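Malate dehydrogenase (Porphyromonas gingivalis, PDB 3FI9) probably catalyses the NAD-dependent interconversion of malate and oxaloacetate. Local coordinates at residues N36-D41 against K71-D76; N23-A28 against E52-C57; T176-G181 against M186-S191. All coordinates share one frame; numbering follows the deposited sequence.

Contact 1 (N36-D41 against K71-D76)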
ATOM      1  N   ASN A  36     -11.303 -13.990  -2.466  1.00 16.20           N
ATOM      2  CA  ASN A  36     -10.732 -14.745  -3.572  1.00 17.23           C
ATOM      3  C   ASN A  36      -9.952 -13.806  -4.480  1.00 16.58           C
ATOM      4  O   ASN A  36     -10.410 -13.372  -5.537  1.00 17.49           O
ATOM      5  CB  ASN A  36     -11.846 -15.517  -4.269  1.00 17.18           C
ATOM      6  CG  ASN A  36     -12.488 -16.517  -3.298  1.00 18.93           C
ATOM      7  OD1 ASN A  36     -11.783 -17.369  -2.755  1.00 18.40           O
ATOM      8  ND2 ASN A  36     -13.784 -16.354  -3.004  1.00 21.94           N
ATOM      9  N   LEU A  37      -8.778 -13.448  -3.998  1.00 17.12           N
ATOM     10  CA  LEU A  37      -7.918 -12.509  -4.714  1.00 16.29           C
ATOM     11  C   LEU A  37      -6.826 -13.315  -5.384  1.00 15.26           C
ATOM     12  O   LEU A  37      -6.099 -14.064  -4.732  1.00 15.60           O
ATOM     13  CB  LEU A  37      -7.322 -11.525  -3.697  1.00 16.47           C
ATOM     14  CG  LEU A  37      -6.345 -10.503  -4.257  1.00 15.85           C
ATOM     15  CD1 LEU A  37      -7.116  -9.597  -5.152  1.00 15.57           C
ATOM     16  CD2 LEU A  37      -5.616  -9.717  -3.097  1.00 13.08           C
ATOM     17  N   CYS A  38      -6.721 -13.190  -6.707  1.00 15.68           N
ATOM     18  CA  CYS A  38      -5.781 -13.992  -7.474  1.00 16.37           C
ATOM     19  C   CYS A  38      -4.755 -13.114  -8.179  1.00 15.92           C
ATOM     20  O   CYS A  38      -5.121 -12.134  -8.855  1.00 14.84           O
ATOM     21  CB  CYS A  38      -6.556 -14.865  -8.471  1.00 17.47           C
ATOM     22  SG  CYS A  38      -5.529 -15.793  -9.608  1.00 21.69           S
ATOM     23  N   LEU A  39      -3.477 -13.447  -7.983  1.00 15.00           N
ATOM     24  CA  LEU A  39      -2.380 -12.647  -8.507  1.00 15.47           C
ATOM     25  C   LEU A  39      -1.739 -13.373  -9.681  1.00 17.22           C
ATOM     26  O   LEU A  39      -1.286 -14.543  -9.545  1.00 17.18           O
ATOM     27  CB  LEU A  39      -1.369 -12.367  -7.410  1.00 14.49           C
ATOM     28  CG  LEU A  39      -1.883 -11.754  -6.098  1.00 17.52           C
ATOM     29  CD1 LEU A  39      -0.651 -11.328  -5.291  1.00 18.25           C
ATOM     30  CD2 LEU A  39      -2.791 -10.545  -6.424  1.00 13.08           C
ATOM     31  N   TYR A  40      -1.699 -12.704 -10.845  1.00 17.18           N
ATOM     32  CA  TYR A  40      -1.118 -13.333 -12.033  1.00 17.44           C
ATOM     33  C   TYR A  40       0.070 -12.495 -12.541  1.00 17.79           C
ATOM     34  O   TYR A  40      -0.032 -11.266 -12.615  1.00 16.99           O
ATOM     35  CB  TYR A  40      -2.163 -13.517 -13.159  1.00 17.37           C
ATOM     36  CG  TYR A  40      -1.472 -13.753 -14.500  1.00 19.30           C
ATOM     37  CD1 TYR A  40      -1.027 -15.027 -14.864  1.00 19.73           C
ATOM     38  CD2 TYR A  40      -1.216 -12.699 -15.365  1.00 20.99           C
ATOM     39  CE1 TYR A  40      -0.385 -15.252 -16.070  1.00 20.07           C
ATOM     40  CE2 TYR A  40      -0.546 -12.899 -16.576  1.00 24.41           C
ATOM     41  CZ  TYR A  40      -0.114 -14.180 -16.915  1.00 22.14           C
ATOM     42  OH  TYR A  40       0.551 -14.364 -18.110  1.00 20.84           O
ATOM     43  N   ASP A  41       1.185 -13.151 -12.869  1.00 17.78           N
ATOM     44  CA  ASP A  41       2.270 -12.505 -13.563  1.00 19.05           C
ATOM     45  C   ASP A  41       3.063 -13.607 -14.236  1.00 20.94           C
ATOM     46  O   ASP A  41       3.291 -14.679 -13.628  1.00 21.44           O
ATOM     47  CB  ASP A  41       3.183 -11.755 -12.574  1.00 18.01           C
ATOM     48  CG  ASP A  41       3.937 -10.606 -13.209  1.00 20.99           C
ATOM     49  OD1 ASP A  41       4.901 -10.910 -13.934  1.00 21.25           O
ATOM     50  OD2 ASP A  41       3.614  -9.388 -12.962  1.00 22.38           O
ATOM     51  N   LYS A  71      -4.811 -19.318 -17.910  1.00 23.82           N
ATOM     52  CA  LYS A  71      -6.071 -20.031 -17.798  1.00 23.79           C
ATOM     53  C   LYS A  71      -6.474 -20.154 -16.336  1.00 23.30           C
ATOM     54  O   LYS A  71      -7.618 -19.943 -15.988  1.00 22.97           O
ATOM     55  CB  LYS A  71      -6.021 -21.446 -18.420  1.00 24.54           C
ATOM     56  CG  LYS A  71      -7.440 -22.081 -18.475  1.00 26.24           C
ATOM     57  CD  LYS A  71      -7.462 -23.536 -18.999  1.00 27.81           C
ATOM     58  CE  LYS A  71      -8.916 -24.014 -19.114  1.00 31.21           C
ATOM     59  NZ  LYS A  71      -8.996 -25.275 -19.918  1.00 35.11           N
ATOM     60  N   GLU A  72      -5.526 -20.512 -15.487  1.00 23.67           N
ATOM     61  CA  GLU A  72      -5.833 -20.670 -14.062  1.00 23.84           C
ATOM     62  C   GLU A  72      -6.301 -19.364 -13.420  1.00 22.45           C
ATOM     63  O   GLU A  72      -7.284 -19.339 -12.663  1.00 23.41           O
ATOM     64  CB  GLU A  72      -4.587 -21.176 -13.338  1.00 25.01           C
ATOM     65  CG  GLU A  72      -4.343 -22.644 -13.585  1.00 29.65           C
ATOM     66  CD  GLU A  72      -3.141 -23.149 -12.825  1.00 35.73           C
ATOM     67  OE1 GLU A  72      -2.428 -22.307 -12.224  1.00 37.10           O
ATOM     68  OE2 GLU A  72      -2.920 -24.382 -12.835  1.00 37.83           O
ATOM     69  N   ALA A  73      -5.612 -18.294 -13.771  1.00 21.27           N
ATOM     70  CA  ALA A  73      -5.844 -16.937 -13.248  1.00 21.52           C
ATOM     71  C   ALA A  73      -7.204 -16.392 -13.673  1.00 21.73           C
ATOM     72  O   ALA A  73      -7.917 -15.778 -12.880  1.00 20.72           O
ATOM     73  CB  ALA A  73      -4.730 -16.005 -13.740  1.00 20.17           C
ATOM     74  N   LEU A  74      -7.550 -16.573 -14.947  1.00 22.27           N
ATOM     75  CA  LEU A  74      -8.842 -16.034 -15.420  1.00 22.52           C
ATOM     76  C   LEU A  74     -10.044 -16.949 -15.172  1.00 22.06           C
ATOM     77  O   LEU A  74     -11.197 -16.513 -15.176  1.00 22.46           O
ATOM     78  CB  LEU A  74      -8.730 -15.619 -16.892  1.00 22.24           C
ATOM     79  CG  LEU A  74      -7.765 -14.455 -17.158  1.00 23.72           C
ATOM     80  CD1 LEU A  74      -7.902 -13.970 -18.573  1.00 20.79           C
ATOM     81  CD2 LEU A  74      -8.048 -13.325 -16.184  1.00 25.64           C
ATOM     82  N   THR A  75      -9.811 -18.230 -14.934  1.00 23.29           N
ATOM     83  CA  THR A  75     -10.956 -19.124 -14.614  1.00 23.85           C
ATOM     84  C   THR A  75     -11.736 -18.686 -13.376  1.00 24.45           C
ATOM     85  O   THR A  75     -11.154 -18.529 -12.307  1.00 25.00           O
ATOM     86  CB  THR A  75     -10.487 -20.614 -14.501  1.00 24.49           C
ATOM     87  OG1 THR A  75      -9.864 -20.988 -15.745  1.00 22.80           O
ATOM     88  CG2 THR A  75     -11.665 -21.528 -14.234  1.00 25.17           C
ATOM     89  N   ASP A  76     -13.048 -18.484 -13.526  1.00 24.98           N
ATOM     90  CA  ASP A  76     -13.930 -17.975 -12.459  1.00 24.51           C
ATOM     91  C   ASP A  76     -13.723 -16.471 -12.195  1.00 23.77           C
ATOM     92  O   ASP A  76     -14.433 -15.887 -11.369  1.00 24.93           O
ATOM     93  CB  ASP A  76     -13.752 -18.746 -11.139  1.00 24.74           C
ATOM     94  CG  ASP A  76     -14.024 -20.242 -11.273  1.00 29.67           C
ATOM     95  OD1 ASP A  76     -15.057 -20.620 -11.867  1.00 31.83           O
ATOM     96  OD2 ASP A  76     -13.216 -21.039 -10.743  1.00 31.50           O
TER
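Ala73 sets its methyl between two side chains of strand 37-40 that reach out from the same face of the sheet, Cys38 and Tyr40. The tighter meeting is with Tyr40, where CB of Ala73 lies 3.6 Å from CB of Tyr40. The same methyl stands 4.0 Å from CD1 of Tyr40, an oblique approach to the root of the ring. Tyr40 holds its ring beside its own carbonyl carbon, CG anti to the backbone N (chi1 162°), and only the near end of the ring takes part. On the other flank the thiol of Cys38 meets backbone more than side chain: SG is 3.8 Å from CA of Ala73 and 4.2 Å from its CB. All of this is van der Waals contact with a small residue, which lets the helix backbone come close to the strand, CA of Tyr40 and CA of Ala73 being 6.1 Å apart. The strand belongs to the parallel part of the sheet, in the Rossmann-type NAD-binding domain, between strands 10-14 and 65-67, and the short helix 70-74 covers one face of it. Leu39 points to the opposite face. Away from Ala73 the contact opens quickly. Glu72 and Lys71, on the outward side of the helix, are exposed, although OE1 of Glu72 bonds to Thr67. Past Leu74 the chain leaves helical geometry at Thr75, whose backbone N still bonds to O of Lys71 at 3.0 Å. At the strand's C-terminal end Asp41, a predicted NAD(+)-binding residue, accepts a hydrogen bond from the backbone N of Ala17 through OD2.

Contact 2 (N23-A28 against E52-C57)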
ATOM      1  N   ASN A  23       1.201  -3.406  -5.033  1.00 14.34           N
ATOM      2  CA  ASN A  23       0.479  -2.413  -4.237  1.00 13.40           C
ATOM      3  C   ASN A  23      -1.005  -2.623  -4.429  1.00 13.88           C
ATOM      4  O   ASN A  23      -1.761  -2.499  -3.493  1.00 13.74           O
ATOM      5  CB  ASN A  23       0.929  -0.986  -4.581  1.00 13.61           C
ATOM      6  CG  ASN A  23       0.318   0.076  -3.633  1.00 12.53           C
ATOM      7  OD1 ASN A  23      -0.837   0.432  -3.764  1.00 15.17           O
ATOM      8  ND2 ASN A  23       1.128   0.612  -2.728  1.00 13.83           N
ATOM      9  N   MET A  24      -1.429  -3.011  -5.634  1.00 13.36           N
ATOM     10  CA  MET A  24      -2.844  -3.279  -5.866  1.00 13.21           C
ATOM     11  C   MET A  24      -3.318  -4.448  -5.019  1.00 14.53           C
ATOM     12  O   MET A  24      -4.428  -4.429  -4.489  1.00 14.49           O
ATOM     13  CB  MET A  24      -3.131  -3.591  -7.345  1.00 12.94           C
ATOM     14  CG  MET A  24      -2.956  -2.401  -8.352  1.00 14.57           C
ATOM     15  SD  MET A  24      -3.254  -3.104 -10.095  1.00 15.25           S
ATOM     16  CE  MET A  24      -3.558  -1.583 -10.968  1.00 26.90           C
ATOM     17  N   ALA A  25      -2.467  -5.443  -4.891  1.00 14.49           N
ATOM     18  CA  ALA A  25      -2.843  -6.615  -4.140  1.00 13.52           C
ATOM     19  C   ALA A  25      -3.077  -6.246  -2.694  1.00 13.57           C
ATOM     20  O   ALA A  25      -4.032  -6.701  -2.087  1.00 13.26           O
ATOM     21  CB  ALA A  25      -1.714  -7.704  -4.220  1.00 13.03           C
ATOM     22  N   GLN A  26      -2.176  -5.459  -2.134  1.00 12.69           N
ATOM     23  CA  GLN A  26      -2.292  -5.026  -0.739  1.00 13.40           C
ATOM     24  C   GLN A  26      -3.543  -4.139  -0.608  1.00 14.11           C
ATOM     25  O   GLN A  26      -4.271  -4.236   0.343  1.00 13.66           O
ATOM     26  CB  GLN A  26      -1.013  -4.268  -0.316  1.00 14.24           C
ATOM     27  CG  GLN A  26      -1.157  -3.670   1.157  1.00 13.76           C
ATOM     28  CD  GLN A  26       0.053  -2.848   1.556  1.00 14.59           C
ATOM     29  OE1 GLN A  26       1.106  -2.896   0.912  1.00 15.74           O
ATOM     30  NE2 GLN A  26      -0.109  -2.041   2.605  1.00 14.76           N
ATOM     31  N   THR A  27      -3.797  -3.282  -1.595  1.00 13.67           N
ATOM     32  CA  THR A  27      -4.949  -2.398  -1.508  1.00 14.07           C
ATOM     33  C   THR A  27      -6.267  -3.157  -1.585  1.00 14.86           C
ATOM     34  O   THR A  27      -7.236  -2.861  -0.837  1.00 15.87           O
ATOM     35  CB  THR A  27      -4.860  -1.297  -2.593  1.00 13.40           C
ATOM     36  OG1 THR A  27      -3.650  -0.553  -2.379  1.00 15.08           O
ATOM     37  CG2 THR A  27      -6.087  -0.323  -2.544  1.00 13.42           C
ATOM     38  N   ALA A  28      -6.334  -4.107  -2.501  1.00 13.50           N
ATOM     39  CA  ALA A  28      -7.564  -4.897  -2.648  1.00 13.98           C
ATOM     40  C   ALA A  28      -7.851  -5.694  -1.375  1.00 14.93           C
ATOM     41  O   ALA A  28      -9.003  -5.786  -0.920  1.00 13.96           O
ATOM     42  CB  ALA A  28      -7.408  -5.868  -3.818  1.00 14.02           C
ATOM     43  N   GLU A  52       4.079 -13.889  -0.906  1.00 19.08           N
ATOM     44  CA  GLU A  52       4.634 -14.135   0.432  1.00 19.40           C
ATOM     45  C   GLU A  52       4.431 -12.886   1.285  1.00 18.14           C
ATOM     46  O   GLU A  52       3.978 -12.974   2.417  1.00 18.81           O
ATOM     47  CB  GLU A  52       6.124 -14.523   0.372  1.00 20.19           C
ATOM     48  CG  GLU A  52       6.409 -15.904  -0.270  1.00 23.32           C
ATOM     49  CD  GLU A  52       5.829 -17.115   0.496  1.00 29.34           C
ATOM     50  OE1 GLU A  52       4.699 -17.067   1.034  1.00 27.90           O
ATOM     51  OE2 GLU A  52       6.507 -18.162   0.534  1.00 35.33           O
ATOM     52  N   GLU A  53       4.717 -11.719   0.734  1.00 17.41           N
ATOM     53  CA  GLU A  53       4.494 -10.467   1.474  1.00 16.70           C
ATOM     54  C   GLU A  53       3.011 -10.282   1.870  1.00 17.04           C
ATOM     55  O   GLU A  53       2.709  -9.895   2.991  1.00 16.82           O
ATOM     56  CB  GLU A  53       5.016  -9.279   0.677  1.00 17.54           C
ATOM     57  CG  GLU A  53       6.541  -9.058   0.827  1.00 16.98           C
ATOM     58  CD  GLU A  53       6.849  -7.690   1.453  1.00 19.10           C
ATOM     59  OE1 GLU A  53       6.568  -7.475   2.647  1.00 20.21           O
ATOM     60  OE2 GLU A  53       7.327  -6.810   0.711  1.00 20.02           O
ATOM     61  N   ILE A  54       2.094 -10.542   0.946  1.00 15.26           N
ATOM     62  CA  ILE A  54       0.673 -10.384   1.253  1.00 15.41           C
ATOM     63  C   ILE A  54       0.252 -11.351   2.350  1.00 14.74           C
ATOM     64  O   ILE A  54      -0.402 -10.975   3.330  1.00 13.61           O
ATOM     65  CB  ILE A  54      -0.193 -10.586   0.007  1.00 14.32           C
ATOM     66  CG1 ILE A  54       0.310  -9.610  -1.099  1.00 15.84           C
ATOM     67  CG2 ILE A  54      -1.699 -10.506   0.378  1.00 15.33           C
ATOM     68  CD1 ILE A  54       0.229  -8.105  -0.677  1.00 16.48           C
ATOM     69  N   ARG A  55       0.680 -12.601   2.205  1.00 15.45           N
ATOM     70  CA  ARG A  55       0.393 -13.595   3.222  1.00 14.80           C
ATOM     71  C   ARG A  55       0.887 -13.174   4.624  1.00 14.97           C
ATOM     72  O   ARG A  55       0.228 -13.437   5.610  1.00 16.19           O
ATOM     73  CB  ARG A  55       1.041 -14.924   2.835  1.00 14.16           C
ATOM     74  CG  ARG A  55       0.311 -15.645   1.724  1.00 13.82           C
ATOM     75  CD  ARG A  55       1.263 -16.657   1.120  1.00 17.00           C
ATOM     76  NE  ARG A  55       0.598 -17.544   0.177  1.00 23.86           N
ATOM     77  CZ  ARG A  55       1.206 -18.528  -0.503  1.00 27.89           C
ATOM     78  NH1 ARG A  55       2.506 -18.695  -0.404  1.00 29.45           N
ATOM     79  NH2 ARG A  55       0.524 -19.316  -1.337  1.00 29.56           N
ATOM     80  N   HIS A  56       2.052 -12.569   4.690  1.00 14.86           N
ATOM     81  CA  HIS A  56       2.630 -12.149   5.960  1.00 15.31           C
ATOM     82  C   HIS A  56       1.971 -10.900   6.589  1.00 15.25           C
ATOM     83  O   HIS A  56       2.279 -10.546   7.736  1.00 14.46           O
ATOM     84  CB  HIS A  56       4.139 -11.910   5.769  1.00 15.18           C
ATOM     85  CG  HIS A  56       4.881 -13.102   5.223  1.00 17.78           C
ATOM     86  ND1 HIS A  56       6.169 -13.005   4.739  1.00 15.04           N
ATOM     87  CD2 HIS A  56       4.515 -14.407   5.081  1.00 16.71           C
ATOM     88  CE1 HIS A  56       6.556 -14.198   4.303  1.00 17.93           C
ATOM     89  NE2 HIS A  56       5.571 -15.059   4.503  1.00 18.84           N
ATOM     90  N   CYS A  57       1.078 -10.230   5.848  1.00 14.42           N
ATOM     91  CA  CYS A  57       0.284  -9.128   6.436  1.00 14.74           C
ATOM     92  C   CYS A  57      -0.771  -9.677   7.375  1.00 15.18           C
ATOM     93  O   CYS A  57      -1.263  -8.961   8.265  1.00 15.87           O
ATOM     94  CB  CYS A  57      -0.436  -8.343   5.347  1.00 14.63           C
ATOM     95  SG  CYS A  57       0.714  -7.345   4.396  1.00 18.49           S
TER
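Ile54 reaches across to the helix of Ala25 and Gln26 with the end of its longer branch. Its CD1 lies 3.9 Å from the backbone N of Gln26 and 4.0 Å from CB of that residue, while CB of Ala25 is 4.1 Å away. The methyl thus rests against the helix backbone where these two residues join, an apolar contact in which Ala25 presents only a methyl. In Ile54, CG1 stands anti to the carbonyl carbon (chi1 -55°), and this carries CD1 out to the neighbouring helix. Around this first shell, Phe59, Leu62 and Leu64 also touch Ile54, and Leu39 of strand 37-40 packs on Ala25. Helices 19-30 and 44-57 flank strand 37-40 in sequence, forming part of the alpha/beta layering of the Rossmann-type domain; helix 19-30 begins within the predicted NAD(+)-binding segment, Gly15 to Gly21. Beyond CB, Gln26 is extended and turns to the dimer interface, where its OE1 accepts a hydrogen bond from ND2 of Asn23 of the second subunit. Helix 44-57 is tied to that subunit too: Glu52 forms a salt bridge through OE2 with Lys164 of the second subunit, and Glu53 another with Arg232 of that subunit. Glu52 also holds Arg55 within its own helix, OE1 to NH1 at 3.1 Å; the oxygen lies in the guanidinium plane, whereas the nitrogen approaches from above the carboxylate plane.

Contact 3 (T176-G181 against M186-S191)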
ATOM      1  N   THR A 176     -12.300  19.019  -9.647  1.00 20.79           N
ATOM      2  CA  THR A 176     -11.287  19.319 -10.658  1.00 21.52           C
ATOM      3  C   THR A 176     -11.409  18.213 -11.697  1.00 20.41           C
ATOM      4  O   THR A 176     -11.492  17.020 -11.344  1.00 20.93           O
ATOM      5  CB  THR A 176      -9.876  19.228 -10.085  1.00 21.66           C
ATOM      6  OG1 THR A 176      -9.856  18.166  -9.127  1.00 25.81           O
ATOM      7  CG2 THR A 176      -9.468  20.502  -9.387  1.00 22.90           C
ATOM      8  N   ARG A 177     -11.416  18.592 -12.963  1.00 18.97           N
ATOM      9  CA  ARG A 177     -11.712  17.635 -14.018  1.00 18.61           C
ATOM     10  C   ARG A 177     -10.860  17.879 -15.245  1.00 18.12           C
ATOM     11  O   ARG A 177     -10.773  19.007 -15.708  1.00 17.95           O
ATOM     12  CB  ARG A 177     -13.197  17.710 -14.436  1.00 17.51           C
ATOM     13  CG  ARG A 177     -14.128  17.187 -13.421  1.00 20.04           C
ATOM     14  CD  ARG A 177     -13.902  15.718 -13.205  1.00 23.60           C
ATOM     15  NE  ARG A 177     -14.950  15.173 -12.366  1.00 24.48           N
ATOM     16  CZ  ARG A 177     -14.851  15.000 -11.052  1.00 26.85           C
ATOM     17  NH1 ARG A 177     -13.740  15.316 -10.407  1.00 23.73           N
ATOM     18  NH2 ARG A 177     -15.887  14.505 -10.381  1.00 29.57           N
ATOM     19  N   THR A 178     -10.203  16.823 -15.744  1.00 18.99           N
ATOM     20  CA  THR A 178      -9.689  16.837 -17.097  1.00 18.35           C
ATOM     21  C   THR A 178     -10.401  15.698 -17.851  1.00 18.04           C
ATOM     22  O   THR A 178     -10.620  14.618 -17.298  1.00 18.81           O
ATOM     23  CB  THR A 178      -8.148  16.636 -17.196  1.00 19.08           C
ATOM     24  OG1 THR A 178      -7.831  15.262 -16.950  1.00 19.28           O
ATOM     25  CG2 THR A 178      -7.364  17.490 -16.153  1.00 19.28           C
ATOM     26  N   TYR A 179     -10.682  15.911 -19.132  1.00 17.48           N
ATOM     27  CA  TYR A 179     -11.270  14.892 -19.983  1.00 18.10           C
ATOM     28  C   TYR A 179     -10.422  14.672 -21.246  1.00 18.97           C
ATOM     29  O   TYR A 179      -9.402  15.375 -21.485  1.00 19.60           O
ATOM     30  CB  TYR A 179     -12.709  15.296 -20.375  1.00 16.96           C
ATOM     31  CG  TYR A 179     -13.623  15.534 -19.198  1.00 17.47           C
ATOM     32  CD1 TYR A 179     -13.903  14.521 -18.282  1.00 17.82           C
ATOM     33  CD2 TYR A 179     -14.223  16.768 -19.016  1.00 15.91           C
ATOM     34  CE1 TYR A 179     -14.739  14.768 -17.190  1.00 17.45           C
ATOM     35  CE2 TYR A 179     -15.060  17.011 -17.963  1.00 20.18           C
ATOM     36  CZ  TYR A 179     -15.303  16.016 -17.048  1.00 20.22           C
ATOM     37  OH  TYR A 179     -16.164  16.276 -16.017  1.00 20.85           O
ATOM     38  N   GLY A 180     -10.808  13.668 -22.035  1.00 18.94           N
ATOM     39  CA  GLY A 180     -10.101  13.365 -23.308  1.00 19.45           C
ATOM     40  C   GLY A 180      -8.953  12.387 -23.174  1.00 19.98           C
ATOM     41  O   GLY A 180      -9.150  11.271 -22.703  1.00 20.27           O
ATOM     42  N   GLY A 181      -7.757  12.826 -23.570  1.00 19.54           N
ATOM     43  CA  GLY A 181      -6.534  12.001 -23.503  1.00 20.82           C
ATOM     44  C   GLY A 181      -5.831  12.348 -22.213  1.00 21.48           C
ATOM     45  O   GLY A 181      -6.401  13.048 -21.375  1.00 21.01           O
ATOM     46  N   MET A 186      -4.425  15.999 -22.445  1.00 22.17           N
ATOM     47  CA  MET A 186      -5.577  16.190 -21.566  1.00 20.97           C
ATOM     48  C   MET A 186      -6.294  17.467 -21.960  1.00 21.19           C
ATOM     49  O   MET A 186      -5.656  18.405 -22.433  1.00 21.62           O
ATOM     50  CB  MET A 186      -5.192  16.223 -20.081  1.00 20.19           C
ATOM     51  CG  MET A 186      -4.565  17.549 -19.580  1.00 21.89           C
ATOM     52  SD  MET A 186      -3.836  17.428 -17.902  1.00 13.19           S
ATOM     53  CE  MET A 186      -3.540  19.144 -17.597  1.00 23.18           C
ATOM     54  N   ALA A 187      -7.602  17.511 -21.705  1.00 19.86           N
ATOM     55  CA  ALA A 187      -8.405  18.737 -21.830  1.00 20.43           C
ATOM     56  C   ALA A 187      -8.927  19.144 -20.437  1.00 20.28           C
ATOM     57  O   ALA A 187      -9.760  18.458 -19.863  1.00 18.95           O
ATOM     58  CB  ALA A 187      -9.592  18.498 -22.794  1.00 20.10           C
ATOM     59  N   VAL A 188      -8.402  20.245 -19.911  1.00 20.58           N
ATOM     60  CA  VAL A 188      -8.780  20.773 -18.614  1.00 20.53           C
ATOM     61  C   VAL A 188     -10.114  21.523 -18.705  1.00 20.51           C
ATOM     62  O   VAL A 188     -10.269  22.467 -19.495  1.00 21.07           O
ATOM     63  CB  VAL A 188      -7.663  21.726 -18.068  1.00 20.66           C
ATOM     64  CG1 VAL A 188      -7.945  22.094 -16.643  1.00 20.96           C
ATOM     65  CG2 VAL A 188      -6.257  21.075 -18.196  1.00 22.68           C
ATOM     66  N   PHE A 189     -11.105  21.055 -17.962  1.00 19.12           N
ATOM     67  CA  PHE A 189     -12.405  21.731 -17.875  1.00 19.13           C
ATOM     68  C   PHE A 189     -12.481  22.556 -16.597  1.00 19.66           C
ATOM     69  O   PHE A 189     -13.176  22.194 -15.646  1.00 19.82           O
ATOM     70  CB  PHE A 189     -13.567  20.723 -17.932  1.00 18.27           C
ATOM     71  CG  PHE A 189     -13.945  20.345 -19.324  1.00 18.79           C
ATOM     72  CD1 PHE A 189     -12.950  19.910 -20.226  1.00 18.87           C
ATOM     73  CD2 PHE A 189     -15.268  20.382 -19.738  1.00 17.62           C
ATOM     74  CE1 PHE A 189     -13.290  19.543 -21.563  1.00 19.68           C
ATOM     75  CE2 PHE A 189     -15.628  19.992 -21.072  1.00 17.14           C
ATOM     76  CZ  PHE A 189     -14.631  19.568 -21.971  1.00 18.61           C
ATOM     77  N   ALA A 190     -11.757  23.668 -16.572  1.00 20.03           N
ATOM     78  CA  ALA A 190     -11.715  24.507 -15.339  1.00 21.38           C
ATOM     79  C   ALA A 190     -13.092  25.017 -14.890  1.00 21.50           C
ATOM     80  O   ALA A 190     -13.334  25.326 -13.708  1.00 21.02           O
ATOM     81  CB  ALA A 190     -10.741  25.672 -15.542  1.00 21.13           C
ATOM     82  N   SER A 191     -14.023  25.142 -15.817  1.00 21.99           N
ATOM     83  CA  SER A 191     -15.350  25.538 -15.402  1.00 21.84           C
ATOM     84  C   SER A 191     -16.005  24.590 -14.355  1.00 22.80           C
ATOM     85  O   SER A 191     -16.962  24.981 -13.712  1.00 23.17           O
ATOM     86  CB  SER A 191     -16.278  25.652 -16.622  1.00 22.08           C
ATOM     87  OG  SER A 191     -16.609  24.361 -17.081  1.00 20.75           O
TER
HETATM   88  O   HOH W   1     -11.061  21.266 -13.761  1.00 24.77           O
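Strands 178-180 and 186-188 run antiparallel as a beta hairpin, their short axes at 137°, with Tyr179 and Ala187 as the hydrogen-bonded pair: N of Tyr179 to O of Ala187 and N of Ala187 to O of Tyr179 are both 2.8 Å. A third bond, N of Phe189 to O of Arg177 at 3.1 Å, extends the pairing past the strand. The hairpin lies in the C-terminal domain, and the turn joining its strands carries His182, the predicted proton acceptor. On the face of Thr178 and Val188, CG2 of Thr178 packs against SD of Met186 at 3.9 Å. Gly180 adopts positive phi (90°), where a side chain would press on the preceding carbonyl oxygen. Tyr179 projects to the other face, its phenol OH bonded to Glu278, which also forms a salt bridge with NE of Arg177. Leu303 of helix 297-319 touches both Tyr179 and Phe189. A water accepts from N of Arg177 and donates weakly to O of Phe189, bridging the far end of the hairpin. The two aromatic rings form a T-shaped pair, with centroids 4.9 Å apart and planes at 78°. Tyr179 supplies the edge, and its CD2 stands above the centre of the Phe189 face, 3.6 Å from CD1 of Phe189.

How the contacts relate
Contacts 1 and 2 adjoin in the NAD-binding domain, their centres about 15 Å apart, and meet where helix 19-30 of contact 2 packs on strand 37-40 of contact 1. Leu39 CD2 lies 3.8 Å from CB of Ala25, and Leu37 CD1 lies 4.0 Å from CB of Ala28, so helix 19-30 covers the sheet face opposite the one that meets Ala73. Their segments alternate along the chain. Both lie near the predicted cofactor site: Asp41 belongs to contact 1, and the side chain of Ala25 is about 6 Å from that of Ala16. Contact 3, in the C-terminal domain beside the predicted catalytic His182, is remote, its centre about 35 Å from that of contact 1 and about 33 Å from that of contact 2.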